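Local coordinates for hypothetical protein (Pyrococcus furiosus, PDB 1YB3) that is of unknown function but belongs to the DUF3201 family and is built round a seven-stranded antiparallel sheet with several helices, at residues G38-E43 and A69-G74; Y63-F68 and G77-G82; E107-Y112 and F147-G152. All coordinates share one frame; numbering follows the deposited sequence.

Overall arrangement
After helix 11-35 the chain enters strand 40-47, and interaction 1 closes a long loop, holding the hairpin of strands 51-54 and 57-60, when residues 69-74 come back against 38-43. Interaction 2 crosses it: residues 63-68 precede that return, and 77-82, just beyond it, fold back on them to make the hairpin of strands 65-71 and 74-79. Both contacts share strand 65-71 and touch where Phe68 packs on Val41. Interaction 3 follows in series, closing a loop with strand 120-123 and helix 130-138 by pairing 147-152 with 107-112. All three belong to one seven-stranded sheet, the first at an outer strand, the third near the centre of the molecule.

Interaction 1 of 3, residues G38-E43 and A69-G74; sequences GFTVEE and AVKPGG
Thr40 and Lys71 run side by side, their side chains pointing the same way from the two strands, with CB of Thr40 4.1 Å from CB of Lys71. Beyond CG the lysine is extended, and its CD lies against both CB and CG2 of the threonine. Glu42 reaches the same lysine obliquely from two residues further on: its chain bends at chi2 (-70°), which turns CD toward the lysine, and Glu42 OE2 comes 3.2 Å from Lys71 CE. The charged ends meet less closely, OE2 of Glu42 standing 3.8 Å from NZ of Lys71, a long salt bridge. Before that bend, Glu42 CG lies 3.8 Å from the methyl CB of Ala69, which touches the aliphatic part of the acid.

The other face carries Val41 and Val70, a non-hydrogen-bonded pair whose branches meet only loosely. Closer is Phe39, whose CB lies 3.9 Å from Val70 CG1. Its ring presents an edge to the backbone, with Lys71 O in the ring plane 3.4 Å from Phe39 CD1, so the carbonyl oxygen faces the slightly positive rim.

Two nearly straight bonds join the backbones, Lys71 N to Thr40 O (170°) and Glu42 N to Ala69 O (172°). A water receives Thr40 N-H and donates to Lys71 O, and a second does the same between Ala69 N and Glu43 O. Arg29 of helix 11-35 bonds to the carbonyls of Val41 and Glu42. This is antiparallel pairing at a sheet margin: strand 40-47, an outermost strand of the sheet within this chain, laid along strand 65-71 with water bridging where direct bonds stop.

Interaction 2 of 3, residues Y63-F68 and G77-G82; sequences YPHPAF and GATPQG
His65 and Thr79 lie side by side, pointing the same way. His65 CB starts 3.3 Å from Ala78 O. The first torsion (chi1 76°) sets CG between the backbone N and the carbonyl carbon, still close to that oxygen, and His65 CD2 comes to 3.2 Å from Ala78 O. Over one face of the ring sits the methyl of Thr79, Thr79 CG2 standing 4.2 Å from the centroid of the His65 ring and 11° off the normal, a CH-pi contact. At the far end NE2 is hydrogen-bonded to the hydroxyl of Tyr84 on strand 82-90.

The two strands form a beta hairpin, here joined by one backbone bond, Ala78 N to Pro66 O. Pro66 has no N-H to return to Ala78 O; that oxygen is buried without a hydrogen-bond partner in the model, with Pro66 CD beside it at 3.3 Å. In the adjoining non-hydrogen-bonded pair the backbones come together, Ala67 CA being only 3.9 Å from Gly77 CA, and a CB on Gly77 would clash with Pro66 O.

Further out, Tyr63 meets Pro80 tip to tip, its OH 3.4 Å from Pro80 CG. Pro80 belongs to the type I turn from Thr79 to Gly82 that leads into strand 82-90, and Thr79 OG1 accepts from Gln81 N at 3.1 Å in an ST turn.

Interaction 3 of 3, residues E107-Y112 and F147-G152; sequences EKLFIY and FEVDLG
Ile111 packs on the Phe147 ring in the tight, buried part of this contact. Ile111 CG2 lies over one face of the Phe147 ring, 4.2 Å from its centroid and offset toward the rim, while CG1 and CD1 lie beside CD1 and CE1 of that ring. On that side Leu109 meets Val149 obliquely, and Ile103 of helix 96-105 packs on both Leu109 and Ile111. Phe110 and Glu148 pair through two backbone bonds, each 2.9 Å between N and O.

The opposite face is mixed: Phe110 is buried against Trp58 and Phe124, while Glu148, Asp150 and Lys108 are partly exposed. The Tyr112 hydroxyl gives its proton to Glu148 OE1 at 2.7 Å, nearly along the C-O axis of the acceptor, with ring and carboxylate planes 80° apart. A phenylalanine at Tyr112 would probably leave Glu148 OE1 without this donor and its carboxylate freer to turn. Asp150 crosses Phe110 at about a right angle, carboxylate and ring planes 42° apart, with Asp150 OD2 3.3 Å from Phe110 CE2.

Toward Lys108 the pairing slackens: Asp150 N still bonds to Lys108 O, but Lys108 N and Asp150 O are linked by a water, and the lysine chain runs past that oxygen. Between the acids, Glu148 OE2 lies only 2.5 Å from Asp150 OD1, so one of them probably holds a proton, and the tyrosine's bond may help stabilise any remaining negative charge.

Interaction 1 of 3, residues G38-E43 and A69-G74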
ATOM      1  N   GLY A  38      -7.328  16.103   8.907  1.00 18.27           N
ATOM      2  CA  GLY A  38      -8.541  15.800   8.148  1.00 17.38           C
ATOM      3  C   GLY A  38      -8.696  14.319   7.910  1.00 19.89           C
ATOM      4  O   GLY A  38      -9.745  13.860   7.466  1.00 19.57           O
ATOM      5  N   PHE A  39      -7.627  13.566   8.201  1.00 16.51           N
ATOM      6  CA  PHE A  39      -7.692  12.106   8.135  1.00 15.77           C
ATOM      7  C   PHE A  39      -7.557  11.510   9.529  1.00 16.88           C
ATOM      8  O   PHE A  39      -6.738  11.965  10.328  1.00 16.87           O
ATOM      9  CB  PHE A  39      -6.603  11.534   7.226  1.00 16.99           C
ATOM     10  CG  PHE A  39      -6.742  11.922   5.782  1.00 16.53           C
ATOM     11  CD1 PHE A  39      -7.536  11.162   4.900  1.00 18.18           C
ATOM     12  CD2 PHE A  39      -6.049  13.020   5.287  1.00 16.35           C
ATOM     13  CE1 PHE A  39      -7.659  11.525   3.549  1.00 18.96           C
ATOM     14  CE2 PHE A  39      -6.167  13.396   3.937  1.00 18.25           C
ATOM     15  CZ  PHE A  39      -6.975  12.638   3.060  1.00 17.89           C
ATOM     16  N   THR A  40      -8.369  10.503   9.829  1.00 16.98           N
ATOM     17  CA  THR A  40      -8.272   9.824  11.116  1.00 17.35           C
ATOM     18  C   THR A  40      -7.149   8.794  11.071  1.00 17.99           C
ATOM     19  O   THR A  40      -7.220   7.824  10.310  1.00 17.90           O
ATOM     20  CB  THR A  40      -9.588   9.138  11.478  1.00 21.14           C
ATOM     21  OG1 THR A  40     -10.622  10.130  11.566  1.00 21.55           O
ATOM     22  CG2 THR A  40      -9.456   8.422  12.808  1.00 20.31           C
ATOM     23  N   VAL A  41      -6.122   9.028  11.874  1.00 16.13           N
ATOM     24  CA  VAL A  41      -4.909   8.177  11.843  1.00 17.39           C
ATOM     25  C   VAL A  41      -4.900   7.365  13.129  1.00 18.41           C
ATOM     26  O   VAL A  41      -4.797   7.925  14.218  1.00 19.44           O
ATOM     27  CB  VAL A  41      -3.622   9.005  11.719  1.00 18.82           C
ATOM     28  CG1 VAL A  41      -2.392   8.095  11.747  1.00 18.31           C
ATOM     29  CG2 VAL A  41      -3.607   9.813  10.410  1.00 17.54           C
ATOM     30  N   GLU A  42      -5.008   6.051  12.996  1.00 18.73           N
ATOM     31  CA  GLU A  42      -5.159   5.190  14.164  1.00 19.19           C
ATOM     32  C   GLU A  42      -3.790   4.774  14.710  1.00 21.56           C
ATOM     33  O   GLU A  42      -2.761   5.129  14.149  1.00 19.75           O
ATOM     34  CB  GLU A  42      -6.013   3.965  13.820  1.00 21.62           C
ATOM     35  CG  GLU A  42      -7.417   4.296  13.284  1.00 25.76           C
ATOM     36  CD  GLU A  42      -8.336   4.879  14.348  1.00 30.66           C
ATOM     37  OE1 GLU A  42      -7.971   4.867  15.545  1.00 34.71           O
ATOM     38  OE2 GLU A  42      -9.433   5.353  13.988  1.00 33.98           O
ATOM     39  N   GLU A  43      -3.792   4.015  15.812  1.00 21.22           N
ATOM     40  CA  GLU A  43      -2.542   3.561  16.429  1.00 23.62           C
ATOM     41  C   GLU A  43      -1.929   2.388  15.671  1.00 21.54           C
ATOM     42  O   GLU A  43      -2.613   1.657  14.968  1.00 20.07           O
ATOM     43  CB  GLU A  43      -2.779   3.150  17.885  1.00 27.96           C
ATOM     44  CG  GLU A  43      -3.398   4.250  18.767  0.65 30.85           C
ATOM     45  CD  GLU A  43      -2.494   5.468  18.953  0.65 32.27           C
ATOM     46  OE1 GLU A  43      -1.270   5.370  18.715  0.65 35.03           O
ATOM     47  OE2 GLU A  43      -3.017   6.535  19.348  0.65 36.49           O
ATOM     48  N   ALA A  69      -3.931   2.228  10.547  1.00 15.63           N
ATOM     49  CA  ALA A  69      -5.014   2.681   9.662  1.00 16.73           C
ATOM     50  C   ALA A  69      -5.000   4.194   9.452  1.00 15.45           C
ATOM     51  O   ALA A  69      -4.690   4.976  10.380  1.00 16.34           O
ATOM     52  CB  ALA A  69      -6.364   2.282  10.279  1.00 19.26           C
ATOM     53  N   VAL A  70      -5.341   4.585   8.225  1.00 15.17           N
ATOM     54  CA  VAL A  70      -5.625   5.975   7.856  1.00 15.87           C
ATOM     55  C   VAL A  70      -6.992   5.933   7.170  1.00 16.16           C
ATOM     56  O   VAL A  70      -7.122   5.404   6.088  1.00 17.50           O
ATOM     57  CB  VAL A  70      -4.574   6.562   6.889  1.00 14.75           C
ATOM     58  CG1 VAL A  70      -4.903   8.050   6.571  1.00 17.46           C
ATOM     59  CG2 VAL A  70      -3.136   6.428   7.437  1.00 16.71           C
ATOM     60  N   LYS A  71      -8.014   6.450   7.839  1.00 18.57           N
ATOM     61  CA  LYS A  71      -9.385   6.354   7.320  1.00 16.94           C
ATOM     62  C   LYS A  71      -9.612   7.437   6.265  1.00 15.36           C
ATOM     63  O   LYS A  71      -9.075   8.529   6.391  1.00 17.48           O
ATOM     64  CB  LYS A  71     -10.381   6.506   8.449  1.00 21.06           C
ATOM     65  CG  LYS A  71     -10.186   5.485   9.570  1.00 25.36           C
ATOM     66  CD  LYS A  71     -11.378   5.507  10.507  1.00 28.44           C
ATOM     67  CE  LYS A  71     -11.264   4.397  11.524  1.00 33.74           C
ATOM     68  NZ  LYS A  71     -12.575   4.216  12.215  1.00 35.95           N
ATOM     69  N   PRO A  72     -10.402   7.140   5.218  1.00 17.22           N
ATOM     70  CA  PRO A  72     -11.110   5.899   4.957  1.00 18.89           C
ATOM     71  C   PRO A  72     -10.301   4.941   4.083  1.00 17.49           C
ATOM     72  O   PRO A  72      -9.778   5.328   3.024  1.00 18.88           O
ATOM     73  CB  PRO A  72     -12.365   6.382   4.212  1.00 19.71           C
ATOM     74  CG  PRO A  72     -11.876   7.578   3.420  1.00 19.35           C
ATOM     75  CD  PRO A  72     -10.682   8.150   4.173  1.00 18.94           C
ATOM     76  N   GLY A  73     -10.191   3.689   4.535  1.00 18.17           N
ATOM     77  CA  GLY A  73      -9.720   2.612   3.659  1.00 17.65           C
ATOM     78  C   GLY A  73      -8.221   2.513   3.471  1.00 16.00           C
ATOM     79  O   GLY A  73      -7.737   1.736   2.629  1.00 19.35           O
ATOM     80  N   GLY A  74      -7.474   3.252   4.293  1.00 18.17           N
ATOM     81  CA  GLY A  74      -6.015   3.280   4.175  1.00 15.91           C
ATOM     82  C   GLY A  74      -5.268   2.538   5.285  1.00 17.33           C
ATOM     83  O   GLY A  74      -5.798   2.378   6.397  1.00 17.88           O
TER
HETATM   84  O   HOH W   1     -10.665  10.296   7.832  1.00 17.72           O
HETATM   85  O   HOH W   2      -4.566   0.868  12.998  1.00 19.08           O

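Interaction 2 of 3, residues Y63-F68 and G77-G82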
ATOM      1  N   TYR A  63       5.128 -14.177  10.881  1.00 22.79           N
ATOM      2  CA  TYR A  63       5.489 -13.181  11.870  1.00 15.95           C
ATOM      3  C   TYR A  63       4.675 -11.864  11.689  1.00 18.20           C
ATOM      4  O   TYR A  63       4.167 -11.617  10.608  1.00 22.62           O
ATOM      5  CB  TYR A  63       6.966 -12.885  11.747  1.00 22.61           C
ATOM      6  CG  TYR A  63       7.437 -12.460  10.367  1.00 21.84           C
ATOM      7  CD1 TYR A  63       7.537 -11.094  10.030  1.00 23.82           C
ATOM      8  CD2 TYR A  63       7.837 -13.408   9.417  1.00 22.00           C
ATOM      9  CE1 TYR A  63       8.000 -10.703   8.785  1.00 21.87           C
ATOM     10  CE2 TYR A  63       8.297 -13.021   8.153  1.00 22.08           C
ATOM     11  CZ  TYR A  63       8.374 -11.660   7.850  1.00 22.07           C
ATOM     12  OH  TYR A  63       8.838 -11.279   6.607  1.00 22.99           O
ATOM     13  N   PRO A  64       4.546 -11.062  12.761  1.00 20.24           N
ATOM     14  CA  PRO A  64       3.777  -9.818  12.654  1.00 17.82           C
ATOM     15  C   PRO A  64       4.615  -8.737  11.994  1.00 19.44           C
ATOM     16  O   PRO A  64       5.841  -8.759  12.038  1.00 19.83           O
ATOM     17  CB  PRO A  64       3.543  -9.432  14.099  1.00 19.38           C
ATOM     18  CG  PRO A  64       4.776  -9.941  14.812  1.00 19.76           C
ATOM     19  CD  PRO A  64       5.050 -11.257  14.129  1.00 19.04           C
ATOM     20  N   HIS A  65       3.946  -7.778  11.376  1.00 18.86           N
ATOM     21  CA  HIS A  65       4.626  -6.572  10.975  1.00 17.77           C
ATOM     22  C   HIS A  65       3.735  -5.400  11.397  1.00 18.05           C
ATOM     23  O   HIS A  65       2.517  -5.605  11.547  1.00 18.05           O
ATOM     24  CB  HIS A  65       4.891  -6.574   9.468  1.00 18.41           C
ATOM     25  CG  HIS A  65       3.689  -6.292   8.629  1.00 20.28           C
ATOM     26  ND1 HIS A  65       2.920  -7.289   8.071  1.00 21.23           N
ATOM     27  CD2 HIS A  65       3.132  -5.118   8.231  1.00 17.00           C
ATOM     28  CE1 HIS A  65       1.935  -6.748   7.375  1.00 24.00           C
ATOM     29  NE2 HIS A  65       2.046  -5.431   7.451  1.00 19.91           N
ATOM     30  N   PRO A  66       4.336  -4.200  11.608  1.00 18.84           N
ATOM     31  CA  PRO A  66       3.548  -3.050  12.109  1.00 19.69           C
ATOM     32  C   PRO A  66       2.767  -2.320  11.004  1.00 21.58           C
ATOM     33  O   PRO A  66       3.247  -2.195   9.881  1.00 19.88           O
ATOM     34  CB  PRO A  66       4.610  -2.141  12.735  1.00 20.91           C
ATOM     35  CG  PRO A  66       5.860  -2.391  11.875  1.00 18.85           C
ATOM     36  CD  PRO A  66       5.768  -3.863  11.435  1.00 18.99           C
ATOM     37  N   ALA A  67       1.554  -1.872  11.328  1.00 18.07           N
ATOM     38  CA  ALA A  67       0.771  -1.062  10.381  1.00 17.40           C
ATOM     39  C   ALA A  67      -0.212  -0.218  11.163  1.00 18.56           C
ATOM     40  O   ALA A  67      -0.628  -0.594  12.254  1.00 19.12           O
ATOM     41  CB  ALA A  67       0.046  -1.951   9.351  1.00 19.18           C
ATOM     42  N   PHE A  68      -0.614   0.916  10.592  1.00 16.61           N
ATOM     43  CA  PHE A  68      -1.651   1.751  11.225  1.00 16.12           C
ATOM     44  C   PHE A  68      -2.648   2.216  10.174  1.00 17.97           C
ATOM     45  O   PHE A  68      -2.255   2.524   9.048  1.00 16.70           O
ATOM     46  CB  PHE A  68      -1.065   2.940  12.012  1.00 17.41           C
ATOM     47  CG  PHE A  68      -0.198   3.873  11.204  1.00 16.71           C
ATOM     48  CD1 PHE A  68      -0.753   5.027  10.604  1.00 17.23           C
ATOM     49  CD2 PHE A  68       1.175   3.626  11.043  1.00 18.05           C
ATOM     50  CE1 PHE A  68       0.057   5.910   9.877  1.00 17.05           C
ATOM     51  CE2 PHE A  68       1.976   4.497  10.325  1.00 16.24           C
ATOM     52  CZ  PHE A  68       1.403   5.648   9.716  1.00 15.27           C
ATOM     53  N   GLY A  77       2.374   0.963   6.665  1.00 14.58           N
ATOM     54  CA  GLY A  77       3.135  -0.007   7.505  1.00 16.54           C
ATOM     55  C   GLY A  77       4.537  -0.268   7.004  1.00 17.61           C
ATOM     56  O   GLY A  77       5.036   0.427   6.108  1.00 15.07           O
ATOM     57  N   ALA A  78       5.198  -1.259   7.601  1.00 16.49           N
ATOM     58  CA  ALA A  78       6.530  -1.638   7.129  1.00 16.41           C
ATOM     59  C   ALA A  78       6.644  -3.133   7.241  1.00 17.29           C
ATOM     60  O   ALA A  78       6.025  -3.753   8.132  1.00 18.80           O
ATOM     61  CB  ALA A  78       7.621  -0.966   7.951  1.00 17.21           C
ATOM     62  N   THR A  79       7.397  -3.702   6.311  1.00 17.28           N
ATOM     63  CA  THR A  79       7.769  -5.126   6.340  1.00 17.88           C
ATOM     64  C   THR A  79       9.297  -5.132   6.190  1.00 18.05           C
ATOM     65  O   THR A  79       9.921  -4.083   6.059  1.00 17.18           O
ATOM     66  CB  THR A  79       7.192  -5.868   5.127  1.00 18.62           C
ATOM     67  OG1 THR A  79       7.842  -5.380   3.957  1.00 19.40           O
ATOM     68  CG2 THR A  79       5.640  -5.680   4.998  1.00 17.70           C
ATOM     69  N   PRO A  80       9.929  -6.321   6.202  1.00 19.28           N
ATOM     70  CA  PRO A  80      11.383  -6.311   5.974  1.00 19.89           C
ATOM     71  C   PRO A  80      11.829  -5.668   4.643  1.00 19.75           C
ATOM     72  O   PRO A  80      13.014  -5.345   4.472  1.00 21.20           O
ATOM     73  CB  PRO A  80      11.746  -7.802   6.017  1.00 20.08           C
ATOM     74  CG  PRO A  80      10.687  -8.411   6.917  1.00 18.62           C
ATOM     75  CD  PRO A  80       9.427  -7.680   6.495  1.00 20.36           C
ATOM     76  N   GLN A  81      10.886  -5.483   3.719  1.00 18.63           N
ATOM     77  CA  GLN A  81      11.172  -4.785   2.438  1.00 22.59           C
ATOM     78  C   GLN A  81      11.223  -3.265   2.576  1.00 22.31           C
ATOM     79  O   GLN A  81      11.868  -2.568   1.763  1.00 22.80           O
ATOM     80  CB  GLN A  81      10.134  -5.138   1.381  1.00 23.70           C
ATOM     81  CG  GLN A  81      10.315  -6.498   0.728  1.00 27.59           C
ATOM     82  CD  GLN A  81       9.283  -6.762  -0.371  1.00 29.00           C
ATOM     83  OE1 GLN A  81       8.129  -6.347  -0.273  1.00 29.76           O
ATOM     84  NE2 GLN A  81       9.705  -7.451  -1.415  1.00 31.97           N
ATOM     85  N   GLY A  82      10.542  -2.753   3.596  1.00 18.26           N
ATOM     86  CA  GLY A  82      10.439  -1.301   3.808  1.00 20.46           C
ATOM     87  C   GLY A  82       9.012  -0.827   4.026  1.00 19.27           C
ATOM     88  O   GLY A  82       8.122  -1.618   4.348  1.00 17.93           O
TER

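Interaction 3 of 3, residues E107-Y112 and F147-G152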
ATOM      1  N   GLU A 107       5.842   3.982  -8.789  1.00 17.70           N
ATOM      2  CA  GLU A 107       6.798   2.981  -9.261  1.00 19.97           C
ATOM      3  C   GLU A 107       6.452   1.548  -8.812  1.00 19.70           C
ATOM      4  O   GLU A 107       6.056   0.736  -9.642  1.00 20.63           O
ATOM      5  CB  GLU A 107       8.230   3.357  -8.854  1.00 22.00           C
ATOM      6  CG  GLU A 107       9.273   2.354  -9.309  1.00 26.94           C
ATOM      7  CD  GLU A 107      10.677   2.743  -8.905  1.00 34.14           C
ATOM      8  OE1 GLU A 107      11.111   3.856  -9.284  1.00 44.82           O
ATOM      9  OE2 GLU A 107      11.359   1.937  -8.217  1.00 41.54           O
ATOM     10  N   LYS A 108       6.569   1.260  -7.506  1.00 19.16           N
ATOM     11  CA  LYS A 108       6.366  -0.107  -6.980  1.00 19.81           C
ATOM     12  C   LYS A 108       4.921  -0.279  -6.554  1.00 19.74           C
ATOM     13  O   LYS A 108       4.620  -0.347  -5.351  1.00 19.93           O
ATOM     14  CB  LYS A 108       7.334  -0.393  -5.813  1.00 20.01           C
ATOM     15  CG  LYS A 108       8.809  -0.273  -6.209  1.00 22.22           C
ATOM     16  CD  LYS A 108       9.730  -0.684  -5.073  1.00 26.31           C
ATOM     17  CE  LYS A 108      11.158  -0.238  -5.358  1.00 30.19           C
ATOM     18  NZ  LYS A 108      12.069  -0.569  -4.224  1.00 34.81           N
ATOM     19  N   LEU A 109       4.045  -0.322  -7.553  1.00 19.21           N
ATOM     20  CA  LEU A 109       2.600  -0.384  -7.373  1.00 19.07           C
ATOM     21  C   LEU A 109       2.044  -1.779  -7.577  1.00 21.88           C
ATOM     22  O   LEU A 109       2.424  -2.488  -8.516  1.00 20.25           O
ATOM     23  CB  LEU A 109       1.928   0.561  -8.385  1.00 20.60           C
ATOM     24  CG  LEU A 109       0.406   0.565  -8.489  1.00 19.12           C
ATOM     25  CD1 LEU A 109      -0.196   1.209  -7.247  1.00 19.56           C
ATOM     26  CD2 LEU A 109      -0.009   1.319  -9.748  1.00 20.60           C
ATOM     27  N   PHE A 110       1.115  -2.139  -6.707  1.00 19.41           N
ATOM     28  CA  PHE A 110       0.298  -3.346  -6.848  1.00 18.33           C
ATOM     29  C   PHE A 110      -1.170  -2.944  -6.761  1.00 18.36           C
ATOM     30  O   PHE A 110      -1.552  -2.107  -5.939  1.00 19.94           O
ATOM     31  CB  PHE A 110       0.594  -4.350  -5.713  1.00 20.38           C
ATOM     32  CG  PHE A 110       2.027  -4.837  -5.665  1.00 20.32           C
ATOM     33  CD1 PHE A 110       2.372  -6.062  -6.226  1.00 22.69           C
ATOM     34  CD2 PHE A 110       3.023  -4.077  -5.055  1.00 22.95           C
ATOM     35  CE1 PHE A 110       3.715  -6.527  -6.170  1.00 23.37           C
ATOM     36  CE2 PHE A 110       4.348  -4.517  -4.991  1.00 26.08           C
ATOM     37  CZ  PHE A 110       4.697  -5.754  -5.562  1.00 23.41           C
ATOM     38  N   ILE A 111      -2.009  -3.567  -7.588  1.00 18.28           N
ATOM     39  CA  ILE A 111      -3.450  -3.359  -7.482  1.00 17.45           C
ATOM     40  C   ILE A 111      -4.072  -4.744  -7.371  1.00 19.62           C
ATOM     41  O   ILE A 111      -3.819  -5.594  -8.228  1.00 22.33           O
ATOM     42  CB  ILE A 111      -4.023  -2.662  -8.728  1.00 17.78           C
ATOM     43  CG1 ILE A 111      -3.258  -1.361  -9.021  1.00 17.57           C
ATOM     44  CG2 ILE A 111      -5.522  -2.392  -8.566  1.00 18.91           C
ATOM     45  CD1 ILE A 111      -3.635  -0.716 -10.380  1.00 18.83           C
ATOM     46  N   TYR A 112      -4.845  -4.949  -6.319  1.00 18.28           N
ATOM     47  CA  TYR A 112      -5.334  -6.297  -5.975  1.00 18.86           C
ATOM     48  C   TYR A 112      -6.663  -6.254  -5.261  1.00 22.99           C
ATOM     49  O   TYR A 112      -7.031  -5.233  -4.710  1.00 21.27           O
ATOM     50  CB  TYR A 112      -4.280  -7.065  -5.153  1.00 20.41           C
ATOM     51  CG  TYR A 112      -3.758  -6.392  -3.891  1.00 22.02           C
ATOM     52  CD1 TYR A 112      -4.466  -6.452  -2.686  1.00 21.70           C
ATOM     53  CD2 TYR A 112      -2.527  -5.716  -3.904  1.00 21.97           C
ATOM     54  CE1 TYR A 112      -3.961  -5.838  -1.505  1.00 21.78           C
ATOM     55  CE2 TYR A 112      -2.013  -5.111  -2.745  1.00 22.76           C
ATOM     56  CZ  TYR A 112      -2.735  -5.169  -1.552  1.00 21.61           C
ATOM     57  OH  TYR A 112      -2.234  -4.576  -0.401  1.00 21.56           O
ATOM     58  N   PHE A 147      -4.925  -0.385  -3.744  1.00 15.17           N
ATOM     59  CA  PHE A 147      -3.816   0.203  -4.481  1.00 15.54           C
ATOM     60  C   PHE A 147      -2.698   0.371  -3.473  1.00 16.01           C
ATOM     61  O   PHE A 147      -2.832   1.164  -2.546  1.00 15.94           O
ATOM     62  CB  PHE A 147      -4.230   1.581  -5.023  1.00 17.47           C
ATOM     63  CG  PHE A 147      -5.371   1.504  -5.999  1.00 15.32           C
ATOM     64  CD1 PHE A 147      -5.129   1.501  -7.377  1.00 18.81           C
ATOM     65  CD2 PHE A 147      -6.692   1.348  -5.528  1.00 15.64           C
ATOM     66  CE1 PHE A 147      -6.197   1.374  -8.293  1.00 18.28           C
ATOM     67  CE2 PHE A 147      -7.757   1.213  -6.416  1.00 16.71           C
ATOM     68  CZ  PHE A 147      -7.508   1.227  -7.810  1.00 18.97           C
ATOM     69  N   GLU A 148      -1.640  -0.427  -3.617  1.00 15.95           N
ATOM     70  CA  GLU A 148      -0.509  -0.439  -2.680  1.00 16.39           C
ATOM     71  C   GLU A 148       0.757   0.093  -3.355  1.00 15.20           C
ATOM     72  O   GLU A 148       1.098  -0.320  -4.463  1.00 18.03           O
ATOM     73  CB  GLU A 148      -0.232  -1.866  -2.123  1.00 15.46           C
ATOM     74  CG  GLU A 148       1.069  -1.932  -1.333  1.00 16.43           C
ATOM     75  CD  GLU A 148       1.357  -3.304  -0.695  1.00 18.64           C
ATOM     76  OE1 GLU A 148       0.389  -4.068  -0.473  1.00 21.24           O
ATOM     77  OE2 GLU A 148       2.536  -3.601  -0.404  1.00 22.08           O
ATOM     78  N   VAL A 149       1.439   1.024  -2.688  1.00 15.48           N
ATOM     79  CA  VAL A 149       2.720   1.526  -3.164  1.00 15.89           C
ATOM     80  C   VAL A 149       3.796   1.155  -2.131  1.00 14.27           C
ATOM     81  O   VAL A 149       3.615   1.421  -0.932  1.00 14.79           O
ATOM     82  CB  VAL A 149       2.650   3.060  -3.382  1.00 16.36           C
ATOM     83  CG1 VAL A 149       3.992   3.590  -3.850  1.00 17.12           C
ATOM     84  CG2 VAL A 149       1.476   3.408  -4.383  1.00 16.04           C
ATOM     85  N   ASP A 150       4.882   0.534  -2.604  1.00 16.77           N
ATOM     86  CA  ASP A 150       6.012   0.107  -1.751  1.00 18.55           C
ATOM     87  C   ASP A 150       7.216   1.039  -1.948  1.00 19.29           C
ATOM     88  O   ASP A 150       7.481   1.490  -3.077  1.00 18.77           O
ATOM     89  CB  ASP A 150       6.429  -1.332  -2.071  1.00 20.45           C
ATOM     90  CG  ASP A 150       5.351  -2.359  -1.717  1.00 21.72           C
ATOM     91  OD1 ASP A 150       4.355  -1.980  -1.074  1.00 17.48           O
ATOM     92  OD2 ASP A 150       5.521  -3.547  -2.087  1.00 24.18           O
ATOM     93  N   LEU A 151       7.927   1.357  -0.869  1.00 20.83           N
ATOM     94  CA  LEU A 151       8.908   2.460  -0.909  1.00 21.31           C
ATOM     95  C   LEU A 151      10.304   2.216  -0.335  1.00 24.75           C
ATOM     96  O   LEU A 151      11.062   3.180  -0.145  1.00 25.66           O
ATOM     97  CB  LEU A 151       8.330   3.708  -0.240  1.00 24.20           C
ATOM     98  CG  LEU A 151       7.190   4.311  -1.061  1.00 28.40           C
ATOM     99  CD1 LEU A 151       6.300   5.147  -0.210  1.00 31.46           C
ATOM    100  CD2 LEU A 151       7.711   5.073  -2.270  1.00 31.17           C
ATOM    101  N   GLY A 152      10.657   0.976  -0.040  1.00 22.24           N
ATOM    102  CA  GLY A 152      11.897   0.763   0.741  1.00 25.01           C
ATOM    103  C   GLY A 152      11.890   1.609   2.020  1.00 22.41           C
ATOM    104  O   GLY A 152      10.830   2.034   2.482  1.00 25.49           O
TER
HETATM  105  O   HOH W   3       7.529   2.985  -5.363  1.00 20.84           O